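DegQ (Legionella fallonii, PDB 3PV2) probably acts as an HtrA-family chaperone-protease of the trypsin fold with two PDZ domains, enclosing its protein substrates within large 12-subunit assemblies. Local coordinates at residues 261-267 with 284-290. Sequence-based numbering, arbitrary orientation.
Sequences GIFVQHL and ALVSQVN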
ATOM      1  N   GLY B 261      44.744  32.253 -11.356  1.00 42.12           N
ATOM      2  CA  GLY B 261      45.280  31.000 -11.947  1.00 42.13           C
ATOM      3  C   GLY B 261      46.260  30.177 -11.070  1.00 43.55           C
ATOM      4  O   GLY B 261      47.114  29.450 -11.600  1.00 42.00           O
ATOM      5  N   ILE B 262      46.107  30.243  -9.754  1.00 44.04           N
ATOM      6  CA  ILE B 262      46.915  29.405  -8.834  1.00 46.70           C
ATOM      7  C   ILE B 262      46.142  28.753  -7.696  1.00 46.84           C
ATOM      8  O   ILE B 262      45.339  29.419  -7.034  1.00 47.63           O
ATOM      9  CB  ILE B 262      47.902  30.243  -8.103  1.00 46.87           C
ATOM     10  CG1 ILE B 262      47.139  31.196  -7.179  1.00 45.44           C
ATOM     11  CG2 ILE B 262      48.737  31.017  -9.097  1.00 49.42           C
ATOM     12  CD1 ILE B 262      47.935  31.661  -6.032  1.00 44.86           C
ATOM     13  N   PHE B 263      46.459  27.496  -7.410  1.00 44.70           N
ATOM     14  CA  PHE B 263      45.888  26.837  -6.296  1.00 42.86           C
ATOM     15  C   PHE B 263      46.858  26.919  -5.146  1.00 39.96           C
ATOM     16  O   PHE B 263      48.080  26.765  -5.333  1.00 36.94           O
ATOM     17  CB  PHE B 263      45.689  25.378  -6.670  1.00 46.30           C
ATOM     18  CG  PHE B 263      44.472  25.095  -7.525  1.00 52.66           C
ATOM     19  CD1 PHE B 263      44.295  25.720  -8.771  1.00 60.26           C
ATOM     20  CD2 PHE B 263      43.563  24.083  -7.126  1.00 60.64           C
ATOM     21  CE1 PHE B 263      43.186  25.393  -9.600  1.00 62.96           C
ATOM     22  CE2 PHE B 263      42.444  23.748  -7.935  1.00 62.79           C
ATOM     23  CZ  PHE B 263      42.254  24.396  -9.167  1.00 63.00           C
ATOM     24  N   VAL B 264      46.341  27.086  -3.931  1.00 36.49           N
ATOM     25  CA  VAL B 264      47.154  27.060  -2.771  1.00 34.11           C
ATOM     26  C   VAL B 264      46.659  25.939  -1.823  1.00 34.48           C
ATOM     27  O   VAL B 264      45.581  25.406  -1.996  1.00 35.25           O
ATOM     28  CB  VAL B 264      47.207  28.380  -2.088  1.00 34.88           C
ATOM     29  CG1 VAL B 264      47.978  29.396  -2.943  1.00 33.91           C
ATOM     30  CG2 VAL B 264      45.798  28.834  -1.693  1.00 35.35           C
ATOM     31  N   GLN B 265      47.498  25.528  -0.897  1.00 34.11           N
ATOM     32  CA  GLN B 265      47.110  24.625   0.135  1.00 34.46           C
ATOM     33  C   GLN B 265      47.752  25.144   1.429  1.00 34.61           C
ATOM     34  O   GLN B 265      48.689  25.929   1.386  1.00 34.40           O
ATOM     35  CB  GLN B 265      47.578  23.231  -0.143  1.00 34.33           C
ATOM     36  CG  GLN B 265      49.021  22.914   0.095  1.00 34.04           C
ATOM     37  CD  GLN B 265      49.386  21.511  -0.432  1.00 34.02           C
ATOM     38  OE1 GLN B 265      49.707  21.441  -1.580  1.00 33.84           O
ATOM     39  NE2 GLN B 265      49.306  20.421   0.379  1.00 34.32           N
ATOM     40  N   HIS B 266      47.236  24.643   2.532  1.00 35.12           N
ATOM     41  CA  HIS B 266      47.693  24.986   3.886  1.00 36.16           C
ATOM     42  C   HIS B 266      49.092  24.462   4.082  1.00 35.10           C
ATOM     43  O   HIS B 266      49.394  23.291   3.748  1.00 34.89           O
ATOM     44  CB  HIS B 266      46.725  24.374   4.951  1.00 38.43           C
ATOM     45  CG  HIS B 266      47.051  24.769   6.364  1.00 46.31           C
ATOM     46  ND1 HIS B 266      46.831  26.047   6.859  1.00 53.03           N
ATOM     47  CD2 HIS B 266      47.588  24.050   7.392  1.00 52.38           C
ATOM     48  CE1 HIS B 266      47.240  26.095   8.128  1.00 55.72           C
ATOM     49  NE2 HIS B 266      47.704  24.902   8.472  1.00 54.91           N
ATOM     50  N   LEU B 267      49.970  25.307   4.597  1.00 35.16           N
ATOM     51  CA  LEU B 267      51.310  24.895   4.877  1.00 35.03           C
ATOM     52  C   LEU B 267      51.278  24.489   6.323  1.00 35.55           C
ATOM     53  O   LEU B 267      51.249  25.349   7.239  1.00 36.07           O
ATOM     54  CB  LEU B 267      52.257  26.095   4.651  1.00 35.06           C
ATOM     55  CG  LEU B 267      53.720  25.832   5.010  1.00 35.19           C
ATOM     56  CD1 LEU B 267      54.315  24.907   4.023  1.00 34.82           C
ATOM     57  CD2 LEU B 267      54.596  27.162   5.156  1.00 35.63           C
ATOM     58  N   ALA B 284      51.112  30.560   2.484  1.00 35.33           N
ATOM     59  CA  ALA B 284      50.281  29.717   1.631  1.00 34.84           C
ATOM     60  C   ALA B 284      51.172  28.968   0.636  1.00 34.39           C
ATOM     61  O   ALA B 284      51.920  29.602  -0.086  1.00 34.43           O
ATOM     62  CB  ALA B 284      49.249  30.572   0.861  1.00 34.89           C
ATOM     63  N   LEU B 285      51.061  27.658   0.563  1.00 34.13           N
ATOM     64  CA  LEU B 285      51.903  26.879  -0.324  1.00 33.88           C
ATOM     65  C   LEU B 285      51.252  26.822  -1.669  1.00 33.65           C
ATOM     66  O   LEU B 285      50.098  26.464  -1.782  1.00 33.60           O
ATOM     67  CB  LEU B 285      52.026  25.501   0.237  1.00 33.84           C
ATOM     68  CG  LEU B 285      52.643  24.377  -0.582  1.00 33.71           C
ATOM     69  CD1 LEU B 285      54.009  24.794  -1.050  1.00 33.89           C
ATOM     70  CD2 LEU B 285      52.750  23.083   0.233  1.00 33.79           C
ATOM     71  N   VAL B 286      51.979  27.193  -2.707  1.00 33.65           N
ATOM     72  CA  VAL B 286      51.408  27.139  -4.037  1.00 33.51           C
ATOM     73  C   VAL B 286      51.534  25.706  -4.580  1.00 33.44           C
ATOM     74  O   VAL B 286      52.647  25.127  -4.714  1.00 33.60           O
ATOM     75  CB  VAL B 286      52.118  28.071  -4.958  1.00 33.71           C
ATOM     76  CG1 VAL B 286      51.587  27.861  -6.395  1.00 33.64           C
ATOM     77  CG2 VAL B 286      51.895  29.491  -4.570  1.00 33.88           C
ATOM     78  N   SER B 287      50.400  25.067  -4.874  1.00 33.38           N
ATOM     79  CA  SER B 287      50.474  23.663  -5.397  1.00 33.47           C
ATOM     80  C   SER B 287      50.377  23.516  -6.888  1.00 33.61           C
ATOM     81  O   SER B 287      50.634  22.452  -7.420  1.00 33.83           O
ATOM     82  CB  SER B 287      49.346  22.832  -4.796  1.00 33.58           C
ATOM     83  OG  SER B 287      48.083  23.471  -4.894  1.00 34.79           O
ATOM     84  N   GLN B 288      49.945  24.566  -7.565  1.00 33.57           N
ATOM     85  CA  GLN B 288      49.909  24.565  -9.018  1.00 33.78           C
ATOM     86  C   GLN B 288      49.768  25.954  -9.544  1.00 33.76           C
ATOM     87  O   GLN B 288      49.144  26.726  -8.933  1.00 33.61           O
ATOM     88  CB  GLN B 288      48.761  23.688  -9.493  1.00 33.97           C
ATOM     89  CG  GLN B 288      47.762  24.200 -10.453  1.00 34.91           C
ATOM     90  CD  GLN B 288      46.624  23.186 -10.799  1.00 40.40           C
ATOM     91  OE1 GLN B 288      45.701  23.555 -11.510  1.00 43.85           O
ATOM     92  NE2 GLN B 288      46.716  21.930 -10.353  1.00 34.75           N
ATOM     93  N   VAL B 289      50.381  26.214 -10.690  1.00 34.05           N
ATOM     94  CA  VAL B 289      50.237  27.445 -11.461  1.00 34.18           C
ATOM     95  C   VAL B 289      49.816  27.076 -12.905  1.00 36.23           C
ATOM     96  O   VAL B 289      50.548  26.356 -13.576  1.00 37.75           O
ATOM     97  CB  VAL B 289      51.627  28.129 -11.505  1.00 34.58           C
ATOM     98  CG1 VAL B 289      51.550  29.480 -12.263  1.00 35.42           C
ATOM     99  CG2 VAL B 289      52.168  28.361 -10.079  1.00 34.33           C
ATOM    100  N   ASN B 290      48.678  27.546 -13.428  1.00 38.93           N
ATOM    101  CA  ASN B 290      48.200  26.961 -14.685  1.00 41.04           C
ATOM    102  C   ASN B 290      48.899  27.686 -15.786  1.00 41.53           C
ATOM    103  O   ASN B 290      49.135  28.872 -15.691  1.00 41.51           O
ATOM    104  CB  ASN B 290      46.699  27.134 -14.904  1.00 42.94           C
ATOM    105  CG  ASN B 290      45.808  26.407 -13.873  1.00 45.88           C
ATOM    106  OD1 ASN B 290      44.707  26.906 -13.588  1.00 50.93           O
ATOM    107  ND2 ASN B 290      46.239  25.266 -13.360  1.00 40.18           N
TER
HETATM  108  O   HOH W   1      45.095  23.450  -4.160  1.00 59.59           O
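Phe263 pairs with Gln288 and Gln265 with Leu285 as hydrogen-bonded pairs of two antiparallel strands, joined by backbone bonds such as Gln265 N to Leu285 O at 2.9 Å. Between these pairs Ser287 is the extra residue of a beta bulge: its psi of -15° leaves the extended range, yet its N still reaches Phe263 O at 2.9 Å. Beyond the non-hydrogen-bonded pair Ile262 with Val289, Asn290 N donates to Gly261 O; the backbone angles of Gly261 leave no room for a CB beside the preceding carbonyl O. Strand 262-266, which within the chain pairs only with 284-289, is consistent with the strand following the carboxylate-binding loop of PDZ domains.

Ile262, Val264, Val286 and Val289 turn to one face, where beta-branched side chains suit both the extended backbone and an apolar layer. Val264 CG1 lies 4.2 Å from Val286 CG2, and Ile306 and helix 294-298 extend this layer. On the other face Gln265 and Leu285 run alongside each other. With CG between the backbone N and the carbonyl carbon (chi1 77°), Gln265 brings its methylene to Leu285, CG to CD2 3.7 Å, while its OE1 accepts a bond from Tyr447 N of a second subunit. Next to them the Gln288 amide lies over the rim of one face of the Phe263 ring, OE1 nearest CE1, the two planes 33° apart. A water at the edge of that ring links Ser287 OG (3.1 Å) to Val264 O (3.0 Å).

The chemistry thus serves two partners: the beta-branched face packs within the domain, whereas Leu285 opposite is covered by helix 269-274 and by Tyr447 of the second subunit, whose Gln438 also bonds Ser287 O, consistent with a role in joining subunits of the 12-mer.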